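Local coordinates for La-related protein 7 homolog (Schizosaccharomyces pombe, PDB 6TZN), which binds telomerase RNA ter1 and promotes its assembly with the catalytic subunit trt1, the part described here being its C-terminal xRRM domain, at residues L13-L19 against T57-W63; S26-S30 against P47-Y52; L19-T23 against Q83-D87. One frame throughout, in Å; residues are numbered along the deposited sequence.

Contact 1 (L13-L19 against T57-W63). With NO3 (nitrate ion), chain B.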
ATOM      1  N   LEU A  13       1.281   6.683   7.207  1.00 17.59           N
ATOM      2  CA  LEU A  13       1.253   6.735   5.747  1.00 16.68           C
ATOM      3  C   LEU A  13       2.267   5.772   5.150  1.00 16.71           C
ATOM      4  O   LEU A  13       3.446   5.803   5.516  1.00 18.85           O
ATOM      5  CB  LEU A  13       1.585   8.145   5.257  1.00 18.05           C
ATOM      6  CG  LEU A  13       0.808   9.312   5.856  1.00 18.83           C
ATOM      7  CD1 LEU A  13       1.366  10.621   5.312  1.00 20.61           C
ATOM      8  CD2 LEU A  13      -0.683   9.182   5.546  1.00 21.62           C
ATOM      9  N   THR A  14       1.822   4.940   4.209  1.00 16.21           N
ATOM     10  CA  THR A  14       2.724   4.083   3.447  1.00 16.29           C
ATOM     11  C   THR A  14       2.545   4.344   1.961  1.00 16.52           C
ATOM     12  O   THR A  14       1.418   4.363   1.457  1.00 18.04           O
ATOM     13  CB  THR A  14       2.503   2.587   3.719  1.00 17.56           C
ATOM     14  OG1 THR A  14       1.205   2.185   3.258  1.00 17.32           O
ATOM     15  CG2 THR A  14       2.664   2.275   5.203  1.00 18.58           C
ATOM     16  N   ARG A  15       3.651   4.532   1.259  1.00 16.88           N
ATOM     17  CA  ARG A  15       3.622   4.574  -0.191  1.00 17.42           C
ATOM     18  C   ARG A  15       3.739   3.149  -0.706  1.00 16.81           C
ATOM     19  O   ARG A  15       4.611   2.395  -0.261  1.00 19.29           O
ATOM     20  CB  ARG A  15       4.786   5.403  -0.720  1.00 20.99           C
ATOM     21  CG  ARG A  15       4.933   5.325  -2.232  1.00 26.34           C
ATOM     22  CD  ARG A  15       6.017   6.251  -2.730  1.00 32.78           C
ATOM     23  NE  ARG A  15       5.519   7.615  -2.842  1.00 41.32           N
ATOM     24  CZ  ARG A  15       5.839   8.597  -2.010  1.00 42.83           C
ATOM     25  NH1 ARG A  15       6.666   8.372  -0.997  1.00 43.68           N
ATOM     26  NH2 ARG A  15       5.331   9.807  -2.194  1.00 46.92           N
ATOM     27  N   ILE A  16       2.844   2.769  -1.610  1.00 16.53           N
ATOM     28  CA  ILE A  16       2.917   1.492  -2.308  1.00 16.39           C
ATOM     29  C   ILE A  16       3.417   1.771  -3.714  1.00 16.57           C
ATOM     30  O   ILE A  16       2.858   2.625  -4.411  1.00 18.79           O
ATOM     31  CB  ILE A  16       1.543   0.798  -2.360  1.00 17.58           C
ATOM     32  CG1 ILE A  16       0.876   0.777  -0.981  1.00 20.39           C
ATOM     33  CG2 ILE A  16       1.682  -0.599  -2.960  1.00 20.12           C
ATOM     34  CD1 ILE A  16       1.642  -0.002   0.053  1.00 20.11           C
ATOM     35  N   LYS A  17       4.475   1.082  -4.125  1.00 16.04           N
ATOM     36  CA  LYS A  17       5.059   1.266  -5.445  1.00 16.03           C
ATOM     37  C   LYS A  17       4.946  -0.007  -6.271  1.00 16.35           C
ATOM     38  O   LYS A  17       4.902  -1.121  -5.734  1.00 16.83           O
ATOM     39  CB  LYS A  17       6.538   1.658  -5.352  1.00 19.53           C
ATOM     40  CG  LYS A  17       6.760   2.989  -4.662  1.00 23.94           C
ATOM     41  CD  LYS A  17       8.183   3.480  -4.834  1.00 33.45           C
ATOM     42  CE  LYS A  17       9.171   2.598  -4.102  1.00 39.65           C
ATOM     43  NZ  LYS A  17      10.562   3.080  -4.322  1.00 44.02           N
ATOM     44  N   ASN A  18       4.922   0.183  -7.596  1.00 15.94           N
ATOM     45  CA  ASN A  18       4.884  -0.893  -8.588  1.00 16.41           C
ATOM     46  C   ASN A  18       3.521  -1.572  -8.683  1.00 15.86           C
ATOM     47  O   ASN A  18       3.424  -2.743  -9.055  1.00 17.83           O
ATOM     48  CB  ASN A  18       6.035  -1.885  -8.421  1.00 18.28           C
ATOM     49  CG  ASN A  18       7.372  -1.194  -8.452  1.00 18.89           C
ATOM     50  OD1 ASN A  18       7.628  -0.363  -9.328  1.00 21.33           O
ATOM     51  ND2 ASN A  18       8.231  -1.515  -7.492  1.00 20.66           N
ATOM     52  N   LEU A  19       2.460  -0.828  -8.383  1.00 15.53           N
ATOM     53  CA  LEU A  19       1.120  -1.283  -8.712  1.00 15.20           C
ATOM     54  C   LEU A  19       0.948  -1.342 -10.227  1.00 15.84           C
ATOM     55  O   LEU A  19       1.598  -0.605 -10.978  1.00 16.80           O
ATOM     56  CB  LEU A  19       0.088  -0.305  -8.153  1.00 16.32           C
ATOM     57  CG  LEU A  19      -0.016  -0.272  -6.628  1.00 16.76           C
ATOM     58  CD1 LEU A  19      -0.718   0.994  -6.171  1.00 20.05           C
ATOM     59  CD2 LEU A  19      -0.742  -1.515  -6.131  1.00 17.35           C
ATOM     60  N   THR A  57       1.474   4.216 -10.939  1.00 18.07           N
ATOM     61  CA  THR A  57       1.931   2.940 -10.405  1.00 17.56           C
ATOM     62  C   THR A  57       2.196   3.016  -8.909  1.00 16.65           C
ATOM     63  O   THR A  57       2.763   2.077  -8.340  1.00 16.87           O
ATOM     64  CB  THR A  57       3.176   2.456 -11.153  1.00 17.85           C
ATOM     65  OG1 THR A  57       4.231   3.408 -10.983  1.00 19.22           O
ATOM     66  CG2 THR A  57       2.887   2.271 -12.638  1.00 21.08           C
ATOM     67  N   GLU A  58       1.805   4.112  -8.265  1.00 17.74           N
ATOM     68  CA  GLU A  58       2.011   4.304  -6.838  1.00 17.81           C
ATOM     69  C   GLU A  58       0.714   4.773  -6.200  1.00 16.82           C
ATOM     70  O   GLU A  58      -0.141   5.376  -6.858  1.00 18.09           O
ATOM     71  CB  GLU A  58       3.119   5.332  -6.558  1.00 22.34           C
ATOM     72  CG  GLU A  58       4.477   4.945  -7.119  1.00 30.31           C
ATOM     73  CD  GLU A  58       5.558   5.967  -6.820  1.00 39.64           C
ATOM     74  OE1 GLU A  58       5.255   6.988  -6.167  1.00 39.50           O
ATOM     75  OE2 GLU A  58       6.713   5.746  -7.246  1.00 45.97           O
ATOM     76  N   ALA A  59       0.570   4.477  -4.911  1.00 17.38           N
ATOM     77  CA  ALA A  59      -0.528   4.992  -4.109  1.00 16.87           C
ATOM     78  C   ALA A  59       0.013   5.358  -2.737  1.00 16.60           C
ATOM     79  O   ALA A  59       1.044   4.842  -2.298  1.00 18.24           O
ATOM     80  CB  ALA A  59      -1.646   3.953  -3.956  1.00 16.99           C
ATOM     81  N   ILE A  60      -0.695   6.245  -2.045  1.00 15.77           N
ATOM     82  CA  ILE A  60      -0.399   6.542  -0.643  1.00 16.20           C
ATOM     83  C   ILE A  60      -1.563   6.039   0.195  1.00 16.00           C
ATOM     84  O   ILE A  60      -2.716   6.410  -0.051  1.00 17.17           O
ATOM     85  CB  ILE A  60      -0.150   8.039  -0.399  1.00 19.09           C
ATOM     86  CG1 ILE A  60       1.090   8.502  -1.170  1.00 23.51           C
ATOM     87  CG2 ILE A  60      -0.012   8.306   1.096  1.00 21.24           C
ATOM     88  CD1 ILE A  60       1.418   9.969  -0.989  1.00 26.86           C
ATOM     89  N   ILE A  61      -1.264   5.185   1.171  1.00 16.09           N
ATOM     90  CA  ILE A  61      -2.271   4.612   2.054  1.00 16.21           C
ATOM     91  C   ILE A  61      -2.213   5.329   3.396  1.00 15.79           C
ATOM     92  O   ILE A  61      -1.143   5.417   4.016  1.00 16.50           O
ATOM     93  CB  ILE A  61      -2.047   3.100   2.252  1.00 17.12           C
ATOM     94  CG1 ILE A  61      -1.705   2.398   0.928  1.00 19.37           C
ATOM     95  CG2 ILE A  61      -3.268   2.478   2.934  1.00 19.33           C
ATOM     96  CD1 ILE A  61      -2.760   2.555  -0.160  1.00 19.80           C
ATOM     97  N   ARG A  62      -3.357   5.837   3.852  1.00 15.52           N
ATOM     98  CA  ARG A  62      -3.505   6.364   5.206  1.00 16.25           C
ATOM     99  C   ARG A  62      -4.134   5.255   6.041  1.00 16.50           C
ATOM    100  O   ARG A  62      -5.328   4.960   5.903  1.00 17.13           O
ATOM    101  CB  ARG A  62      -4.367   7.630   5.209  1.00 18.11           C
ATOM    102  CG  ARG A  62      -4.392   8.413   6.534  1.00 17.41           C
ATOM    103  CD  ARG A  62      -5.339   7.797   7.562  1.00 17.87           C
ATOM    104  NE  ARG A  62      -5.898   8.800   8.458  1.00 17.08           N
ATOM    105  CZ  ARG A  62      -6.206   8.608   9.737  1.00 17.82           C
ATOM    106  NH1 ARG A  62      -5.967   7.443  10.333  1.00 19.09           N
ATOM    107  NH2 ARG A  62      -6.749   9.603  10.428  1.00 18.37           N
ATOM    108  N   TRP A  63      -3.330   4.643   6.909  1.00 16.49           N
ATOM    109  CA  TRP A  63      -3.796   3.548   7.741  1.00 16.56           C
ATOM    110  C   TRP A  63      -4.503   4.088   8.974  1.00 16.04           C
ATOM    111  O   TRP A  63      -4.316   5.241   9.374  1.00 17.24           O
ATOM    112  CB  TRP A  63      -2.614   2.668   8.146  1.00 17.46           C
ATOM    113  CG  TRP A  63      -2.060   1.938   6.968  1.00 16.12           C
ATOM    114  CD1 TRP A  63      -1.018   2.330   6.166  1.00 17.17           C
ATOM    115  CD2 TRP A  63      -2.535   0.700   6.434  1.00 16.68           C
ATOM    116  NE1 TRP A  63      -0.809   1.396   5.176  1.00 17.70           N
ATOM    117  CE2 TRP A  63      -1.736   0.392   5.310  1.00 16.97           C
ATOM    118  CE3 TRP A  63      -3.563  -0.179   6.795  1.00 19.17           C
ATOM    119  CZ2 TRP A  63      -1.928  -0.763   4.552  1.00 17.08           C
ATOM    120  CZ3 TRP A  63      -3.755  -1.324   6.043  1.00 21.45           C
ATOM    121  CH2 TRP A  63      -2.941  -1.606   4.931  1.00 19.38           C
TER
HETATM  122  N   NO3 B 501      -7.644  11.740   7.428  1.00 16.72           N
HETATM  123  O1  NO3 B 501      -6.803  11.022   6.834  1.00 17.88           O
HETATM  124  O2  NO3 B 501      -8.494  12.384   6.766  1.00 18.75           O
HETATM  125  O3  NO3 B 501      -7.644  11.841   8.687  1.00 18.05           O
HETATM  126  O   HOH W   1       5.932   2.681  -8.902  1.00 25.01           O
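This is the pairing of the two central strands in the antiparallel sheet of an RRM, here the xRRM of a LARP7-family protein. Strands 13-17 and 58-63 run at 159° to each other, their axes 4.6 Å apart at closest approach. Two hydrogen-bonded pairs hold the register. In the first, Thr14 N reaches Ile61 O at 3.0 Å and Ile61 N reaches Thr14 O at 2.8 Å. In the second, Ile16 N reaches Ala59 O at 2.8 Å and Ala59 N reaches Ile16 O at 3.0 Å. Beyond the strand, Leu19 N donates to Thr57 O at 2.9 Å. Water 1 joins Asn18 N (3.0 Å) to Thr57 OG1 (2.8 Å).

One face carries Thr14, Ile16, Ala59 and Ile61. Ile16 CG1 packs on Ile61 CG1 at 3.6 Å, and Leu19 CD1 meets Ala59 CB at 3.8 Å. The indole of Trp63 swings back so that NE1 donates to Thr14 OG1 at 2.9 Å, which gives the buried indole N-H an acceptor. The other face carries Leu13, Arg15, Lys17, Glu58, Ile60 and Arg62. Arg15 NE makes a rather long salt bridge to Glu58 OE1, 3.4 Å, while its NH2 has its stronger partner in Glu111 of helix 109-119. Arg62 NE and NH2 grip a nitrate, probably from the crystallisation liquor, at 2.9 Å to O1 and 3.0 Å to O3.

Strands 47-51 and 103-106 flank the pair. Helix 66-78 covers Thr14 and Trp63, while helix 109-119 lies against Leu13, Ile60 and Arg62 on the other face.

Contact 2 (S26-S30 against P47-Y52)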
ATOM      1  N   SER A  26     -10.458  -0.039  -5.460  1.00 18.87           N
ATOM      2  CA  SER A  26     -11.073  -1.253  -4.931  1.00 18.86           C
ATOM      3  C   SER A  26     -10.098  -2.425  -4.967  1.00 17.22           C
ATOM      4  O   SER A  26      -9.979  -3.181  -3.989  1.00 18.15           O
ATOM      5  CB  SER A  26     -12.332  -1.591  -5.724  1.00 23.17           C
ATOM      6  OG  SER A  26     -12.879  -2.819  -5.287  1.00 28.26           O
ATOM      7  N   THR A  27      -9.385  -2.589  -6.084  1.00 16.71           N
ATOM      8  CA  THR A  27      -8.408  -3.666  -6.180  1.00 16.54           C
ATOM      9  C   THR A  27      -7.265  -3.449  -5.204  1.00 16.28           C
ATOM     10  O   THR A  27      -6.819  -4.397  -4.552  1.00 16.39           O
ATOM     11  CB  THR A  27      -7.881  -3.794  -7.611  1.00 16.40           C
ATOM     12  OG1 THR A  27      -8.981  -3.989  -8.505  1.00 19.08           O
ATOM     13  CG2 THR A  27      -6.919  -4.977  -7.737  1.00 18.15           C
ATOM     14  N   ILE A  28      -6.779  -2.209  -5.083  1.00 15.32           N
ATOM     15  CA  ILE A  28      -5.715  -1.931  -4.120  1.00 15.23           C
ATOM     16  C   ILE A  28      -6.164  -2.293  -2.712  1.00 15.61           C
ATOM     17  O   ILE A  28      -5.425  -2.928  -1.951  1.00 16.57           O
ATOM     18  CB  ILE A  28      -5.244  -0.467  -4.215  1.00 15.32           C
ATOM     19  CG1 ILE A  28      -4.656  -0.169  -5.596  1.00 16.48           C
ATOM     20  CG2 ILE A  28      -4.250  -0.155  -3.100  1.00 16.45           C
ATOM     21  CD1 ILE A  28      -4.552   1.329  -5.886  1.00 18.05           C
ATOM     22  N   HIS A  29      -7.389  -1.919  -2.349  1.00 16.72           N
ATOM     23  CA  HIS A  29      -7.905  -2.253  -1.025  1.00 17.75           C
ATOM     24  C   HIS A  29      -7.914  -3.763  -0.808  1.00 17.78           C
ATOM     25  O   HIS A  29      -7.452  -4.261   0.227  1.00 18.60           O
ATOM     26  CB  HIS A  29      -9.311  -1.673  -0.851  1.00 19.99           C
ATOM     27  CG  HIS A  29      -9.864  -1.842   0.528  1.00 23.99           C
ATOM     28  ND1 HIS A  29     -10.032  -0.783   1.394  1.00 29.75           N
ATOM     29  CD2 HIS A  29     -10.291  -2.942   1.192  1.00 29.52           C
ATOM     30  CE1 HIS A  29     -10.542  -1.222   2.530  1.00 29.88           C
ATOM     31  NE2 HIS A  29     -10.701  -2.530   2.436  1.00 29.53           N
ATOM     32  N   SER A  30      -8.426  -4.513  -1.786  1.00 16.86           N
ATOM     33  CA  SER A  30      -8.477  -5.966  -1.659  1.00 17.85           C
ATOM     34  C   SER A  30      -7.081  -6.566  -1.592  1.00 15.98           C
ATOM     35  O   SER A  30      -6.835  -7.497  -0.810  1.00 17.88           O
ATOM     36  CB  SER A  30      -9.247  -6.564  -2.835  1.00 20.58           C
ATOM     37  OG  SER A  30     -10.599  -6.157  -2.788  1.00 22.43           O
ATOM     38  N   PRO A  47      -7.073   0.047   5.922  1.00 25.44           N
ATOM     39  CA  PRO A  47      -6.552   1.163   5.134  1.00 25.50           C
ATOM     40  C   PRO A  47      -7.660   2.184   4.983  1.00 27.22           C
ATOM     41  O   PRO A  47      -8.530   2.053   4.117  1.00 36.76           O
ATOM     42  CB  PRO A  47      -6.190   0.508   3.796  1.00 25.60           C
ATOM     43  CG  PRO A  47      -7.118  -0.665   3.685  1.00 28.17           C
ATOM     44  CD  PRO A  47      -7.549  -1.057   5.076  1.00 24.24           C
ATOM     45  N   MET A  48      -7.655   3.193   5.851  1.00 22.44           N
ATOM     46  CA  MET A  48      -8.793   4.100   5.924  1.00 21.87           C
ATOM     47  C   MET A  48      -8.975   4.864   4.623  1.00 21.20           C
ATOM     48  O   MET A  48     -10.100   5.007   4.127  1.00 25.87           O
ATOM     49  CB  MET A  48      -8.609   5.083   7.070  1.00 23.33           C
ATOM     50  CG  MET A  48      -9.800   5.992   7.213  1.00 27.03           C
ATOM     51  SD  MET A  48      -9.584   7.141   8.561  1.00 29.47           S
ATOM     52  CE  MET A  48      -8.930   6.003   9.747  1.00 22.93           C
ATOM     53  N   TYR A  49      -7.888   5.382   4.064  1.00 19.04           N
ATOM     54  CA  TYR A  49      -7.953   6.105   2.804  1.00 18.48           C
ATOM     55  C   TYR A  49      -6.847   5.630   1.884  1.00 18.57           C
ATOM     56  O   TYR A  49      -5.728   5.347   2.321  1.00 18.65           O
ATOM     57  CB  TYR A  49      -7.857   7.618   3.028  1.00 18.87           C
ATOM     58  CG  TYR A  49      -8.974   8.123   3.907  1.00 19.10           C
ATOM     59  CD1 TYR A  49     -10.298   8.014   3.499  1.00 24.59           C
ATOM     60  CD2 TYR A  49      -8.715   8.674   5.156  1.00 17.48           C
ATOM     61  CE1 TYR A  49     -11.335   8.457   4.295  1.00 24.99           C
ATOM     62  CE2 TYR A  49      -9.750   9.138   5.960  1.00 18.01           C
ATOM     63  CZ  TYR A  49     -11.059   9.010   5.527  1.00 21.43           C
ATOM     64  OH  TYR A  49     -12.106   9.448   6.304  1.00 20.22           O
ATOM     65  N   ILE A  50      -7.182   5.520   0.609  1.00 18.54           N
ATOM     66  CA  ILE A  50      -6.247   5.153  -0.437  1.00 19.22           C
ATOM     67  C   ILE A  50      -6.213   6.317  -1.409  1.00 19.98           C
ATOM     68  O   ILE A  50      -7.233   6.639  -2.032  1.00 23.09           O
ATOM     69  CB  ILE A  50      -6.683   3.859  -1.136  1.00 20.20           C
ATOM     70  CG1 ILE A  50      -6.703   2.704  -0.127  1.00 22.00           C
ATOM     71  CG2 ILE A  50      -5.781   3.553  -2.329  1.00 22.33           C
ATOM     72  CD1 ILE A  50      -7.289   1.424  -0.678  1.00 25.47           C
ATOM     73  N   ASP A  51      -5.063   6.971  -1.518  1.00 18.17           N
ATOM     74  CA  ASP A  51      -4.889   8.053  -2.481  1.00 20.44           C
ATOM     75  C   ASP A  51      -4.264   7.446  -3.730  1.00 19.46           C
ATOM     76  O   ASP A  51      -3.098   7.033  -3.718  1.00 19.46           O
ATOM     77  CB  ASP A  51      -4.015   9.166  -1.908  1.00 23.83           C
ATOM     78  CG  ASP A  51      -4.609   9.815  -0.652  1.00 30.27           C
ATOM     79  OD1 ASP A  51      -5.808   9.623  -0.335  1.00 29.98           O
ATOM     80  OD2 ASP A  51      -3.858  10.539   0.024  1.00 31.66           O
ATOM     81  N   TYR A  52      -5.043   7.361  -4.803  1.00 19.64           N
ATOM     82  CA  TYR A  52      -4.577   6.710  -6.015  1.00 19.19           C
ATOM     83  C   TYR A  52      -5.215   7.381  -7.220  1.00 20.32           C
ATOM     84  O   TYR A  52      -6.416   7.652  -7.216  1.00 21.42           O
ATOM     85  CB  TYR A  52      -4.911   5.211  -6.028  1.00 19.86           C
ATOM     86  CG  TYR A  52      -4.510   4.567  -7.326  1.00 17.84           C
ATOM     87  CD1 TYR A  52      -3.170   4.350  -7.632  1.00 18.05           C
ATOM     88  CD2 TYR A  52      -5.464   4.232  -8.279  1.00 19.06           C
ATOM     89  CE1 TYR A  52      -2.791   3.790  -8.839  1.00 17.90           C
ATOM     90  CE2 TYR A  52      -5.096   3.667  -9.485  1.00 19.07           C
ATOM     91  CZ  TYR A  52      -3.765   3.451  -9.761  1.00 17.42           C
ATOM     92  OH  TYR A  52      -3.397   2.918 -10.968  1.00 18.61           O
TER
HETATM   93  O   HOH W   2      -9.556   2.263   1.904  1.00 56.20           O
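Ile28 lays its CD1 methyl over the ring face of Tyr52, 3.8 Å from the ring centroid and 21° off the normal. This is a CH-pi contact, and CD1 comes within 3.5 Å of Tyr52 CG. The CG2 methyl of Ile28 meets Ile50 CG2 at 4.1 Å. One side of helix 25-39 is thus set against edge strand 47-51 of the RRM sheet. The short axes are 9.6 Å apart and cross at 132°.

His29 makes the second half of the contact. Its CB touches Ile50 CD1 at 3.7 Å. Pro47 CG lies over the imidazole face, 4.0 Å from the ring centroid, as another CH-pi contact. Water 2 spans the two segments, with His29 ND1 at 3.1 Å and Pro47 O, to which it donates, at 2.4 Å.

Met48 and Tyr49 form a classic beta bulge opposite Arg62, and both point away from the helix. On the strand, Pro47 and Ile50 also pack on Ile61 of the next strand. The Tyr52 hydroxyl is hydrogen-bonded to Glu56 O.

Aliphatic carbons, a proline ring and two aromatic faces make up the direct contact. The helix is therefore held here by shape and apolar burial, with polar linkage between the segments passing through water.

Contact 3 (L19-T23 against Q83-D87); sequences LHPLT and QNSHD
Two loops of the RRM fold meet here. Segment 19-23 links strand 13-17 to helix 25-39, and segment 83-87 lies between helix 66-78 and strand 103-106. Neither is regular. A type I beta turn runs from His20 to Thr23, with Pro21 at -65/-19, Leu22 at -106/19 and Thr23 N bonded to His20 O at 3.2 Å. Within it, Leu22 N also donates to His20 ND1 at 3.1 Å, so the imidazole, at chi1 t, is fixed on the turn.

Gln83 is extended at -76/121 and points toward the turn, with chi1 off its wells at -129° and chi2 t. Its amide serves both ends of the turn. OE1 accepts from His20 N at 2.9 Å. NE2 donates to Thr23 OG1 at 3.3 Å and also to Asp88 O. Thr23, at chi1 t, passes its own proton on: OG1 donates to His86 O at 2.8 Å. The same carbonyl receives a CA-H...O contact from Thr23 CA at 3.4 Å. Gln83 O is taken by Arg99, and Asn84 ND2 by His92 O.

The nearest CA atoms across the two segments are those of Thr23 and His86, 4.2 Å apart. The His20 ring lies with one face against Ser85 and His86, CD2 being 3.7 Å from Ser85 C and ND1 3.8 Å from His86 CA. Leu22 O approaches His86 CB at 3.3 Å. The Gln83 amide thus ties the two ends of the type I turn to the second loop. The CA-to-CB bond of Ser85 points away from 19-23, and its OG donates to Asp87 OD1 at 3.0 Å.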
ATOM      1  N   LEU A  19       2.460  -0.828  -8.383  1.00 15.53           N
ATOM      2  CA  LEU A  19       1.120  -1.283  -8.712  1.00 15.20           C
ATOM      3  C   LEU A  19       0.948  -1.342 -10.227  1.00 15.84           C
ATOM      4  O   LEU A  19       1.598  -0.605 -10.978  1.00 16.80           O
ATOM      5  CB  LEU A  19       0.088  -0.305  -8.153  1.00 16.32           C
ATOM      6  CG  LEU A  19      -0.016  -0.272  -6.628  1.00 16.76           C
ATOM      7  CD1 LEU A  19      -0.718   0.994  -6.171  1.00 20.05           C
ATOM      8  CD2 LEU A  19      -0.742  -1.515  -6.131  1.00 17.35           C
ATOM      9  N   HIS A  20       0.075  -2.231 -10.673  1.00 15.38           N
ATOM     10  CA  HIS A  20      -0.289  -2.238 -12.083  1.00 14.90           C
ATOM     11  C   HIS A  20      -0.903  -0.890 -12.459  1.00 15.24           C
ATOM     12  O   HIS A  20      -1.783  -0.393 -11.742  1.00 16.95           O
ATOM     13  CB  HIS A  20      -1.267  -3.364 -12.379  1.00 16.33           C
ATOM     14  CG  HIS A  20      -1.478  -3.593 -13.840  1.00 16.69           C
ATOM     15  ND1 HIS A  20      -2.231  -2.746 -14.630  1.00 17.91           N
ATOM     16  CD2 HIS A  20      -1.005  -4.557 -14.663  1.00 17.37           C
ATOM     17  CE1 HIS A  20      -2.215  -3.185 -15.875  1.00 18.23           C
ATOM     18  NE2 HIS A  20      -1.476  -4.280 -15.923  1.00 17.70           N
ATOM     19  N   PRO A  21      -0.464  -0.266 -13.559  1.00 16.11           N
ATOM     20  CA  PRO A  21      -0.886   1.119 -13.831  1.00 17.03           C
ATOM     21  C   PRO A  21      -2.372   1.271 -14.101  1.00 16.67           C
ATOM     22  O   PRO A  21      -2.894   2.385 -13.990  1.00 19.62           O
ATOM     23  CB  PRO A  21      -0.048   1.514 -15.059  1.00 18.28           C
ATOM     24  CG  PRO A  21       0.302   0.207 -15.706  1.00 18.35           C
ATOM     25  CD  PRO A  21       0.511  -0.749 -14.550  1.00 17.47           C
ATOM     26  N   LEU A  22      -3.074   0.199 -14.459  1.00 16.35           N
ATOM     27  CA  LEU A  22      -4.484   0.310 -14.795  1.00 17.23           C
ATOM     28  C   LEU A  22      -5.393  -0.245 -13.702  1.00 17.08           C
ATOM     29  O   LEU A  22      -6.572  -0.512 -13.949  1.00 17.03           O
ATOM     30  CB  LEU A  22      -4.760  -0.270 -16.182  1.00 19.79           C
ATOM     31  CG  LEU A  22      -4.078   0.556 -17.296  1.00 22.84           C
ATOM     32  CD1 LEU A  22      -3.977  -0.225 -18.589  1.00 24.83           C
ATOM     33  CD2 LEU A  22      -4.783   1.896 -17.526  1.00 25.95           C
ATOM     34  N   THR A  23      -4.870  -0.386 -12.480  1.00 16.49           N
ATOM     35  CA  THR A  23      -5.652  -0.860 -11.350  1.00 16.30           C
ATOM     36  C   THR A  23      -6.564   0.255 -10.827  1.00 16.21           C
ATOM     37  O   THR A  23      -6.677   1.332 -11.426  1.00 17.77           O
ATOM     38  CB  THR A  23      -4.728  -1.457 -10.286  1.00 15.67           C
ATOM     39  OG1 THR A  23      -5.490  -2.303  -9.417  1.00 15.72           O
ATOM     40  CG2 THR A  23      -4.028  -0.370  -9.457  1.00 16.91           C
ATOM     41  N   GLN A  83       1.661  -7.565  -8.993  1.00 20.34           N
ATOM     42  CA  GLN A  83       0.337  -7.544  -9.587  1.00 24.83           C
ATOM     43  C   GLN A  83       0.451  -7.920 -11.061  1.00 28.73           C
ATOM     44  O   GLN A  83       1.147  -7.244 -11.823  1.00 32.82           O
ATOM     45  CB  GLN A  83      -0.260  -6.151  -9.432  1.00 28.27           C
ATOM     46  CG  GLN A  83      -1.616  -6.177  -8.843  1.00 22.69           C
ATOM     47  CD  GLN A  83      -2.260  -4.813  -8.763  1.00 18.52           C
ATOM     48  OE1 GLN A  83      -1.605  -3.773  -8.926  1.00 18.72           O
ATOM     49  NE2 GLN A  83      -3.555  -4.808  -8.507  1.00 17.18           N
ATOM     50  N   ASN A  84      -0.228  -8.997 -11.460  1.00 25.18           N
ATOM     51  CA  ASN A  84      -0.138  -9.532 -12.817  1.00 28.61           C
ATOM     52  C   ASN A  84      -1.156  -8.939 -13.780  1.00 29.37           C
ATOM     53  O   ASN A  84      -1.036  -9.143 -14.994  1.00 36.60           O
ATOM     54  CB  ASN A  84      -0.323 -11.046 -12.784  1.00 32.33           C
ATOM     55  CG  ASN A  84       0.753 -11.729 -11.986  1.00 31.57           C
ATOM     56  OD1 ASN A  84       1.903 -11.771 -12.418  1.00 34.01           O
ATOM     57  ND2 ASN A  84       0.398 -12.253 -10.804  1.00 30.33           N
ATOM     58  N   SER A  85      -2.153  -8.231 -13.278  1.00 22.02           N
ATOM     59  CA  SER A  85      -3.162  -7.617 -14.124  1.00 19.34           C
ATOM     60  C   SER A  85      -3.806  -6.519 -13.301  1.00 18.35           C
ATOM     61  O   SER A  85      -3.551  -6.387 -12.105  1.00 17.92           O
ATOM     62  CB  SER A  85      -4.203  -8.647 -14.549  1.00 21.83           C
ATOM     63  OG  SER A  85      -4.958  -9.061 -13.420  1.00 21.28           O
ATOM     64  N   HIS A  86      -4.659  -5.733 -13.952  1.00 16.41           N
ATOM     65  CA  HIS A  86      -5.248  -4.599 -13.256  1.00 16.88           C
ATOM     66  C   HIS A  86      -6.167  -5.022 -12.115  1.00 16.58           C
ATOM     67  O   HIS A  86      -6.405  -4.221 -11.209  1.00 18.05           O
ATOM     68  CB  HIS A  86      -5.986  -3.705 -14.251  1.00 19.87           C
ATOM     69  CG  HIS A  86      -7.247  -4.306 -14.780  1.00 21.10           C
ATOM     70  ND1 HIS A  86      -8.451  -4.209 -14.117  1.00 23.71           N
ATOM     71  CD2 HIS A  86      -7.497  -4.995 -15.918  1.00 27.16           C
ATOM     72  CE1 HIS A  86      -9.387  -4.823 -14.818  1.00 26.90           C
ATOM     73  NE2 HIS A  86      -8.836  -5.305 -15.917  1.00 29.44           N
ATOM     74  N   ASP A  87      -6.688  -6.253 -12.131  1.00 16.31           N
ATOM     75  CA  ASP A  87      -7.632  -6.705 -11.112  1.00 15.89           C
ATOM     76  C   ASP A  87      -7.074  -7.844 -10.268  1.00 16.09           C
ATOM     77  O   ASP A  87      -7.835  -8.546  -9.592  1.00 17.23           O
ATOM     78  CB  ASP A  87      -9.005  -7.054 -11.698  1.00 17.58           C
ATOM     79  CG  ASP A  87      -8.938  -8.066 -12.826  1.00 18.81           C
ATOM     80  OD1 ASP A  87      -7.894  -8.714 -13.015  1.00 18.23           O
ATOM     81  OD2 ASP A  87      -9.954  -8.214 -13.549  1.00 23.04           O
TER

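From the N terminus, strand 13-17 leads into the 19-23 turn, and Leu19 belongs to both contact 1 and contact 3. Helix 25-39 follows, then strand 47-51, which contact 2 joins back to the helix. Contact 2 closes its loop inside the one closed by contact 1 when strand 58-63 returns beside strand 13-17. Ile60 and Arg62 then make backbone hydrogen bonds to Asp51 and Tyr49, linking contacts 1 and 2 in one sheet. Contact 3 closes last, at 83-87. Its loop crosses that of contact 1 and encloses contact 2. Thr27 touches Gln83 and Thr57 touches Pro21, so helix, sheet and end loops meet.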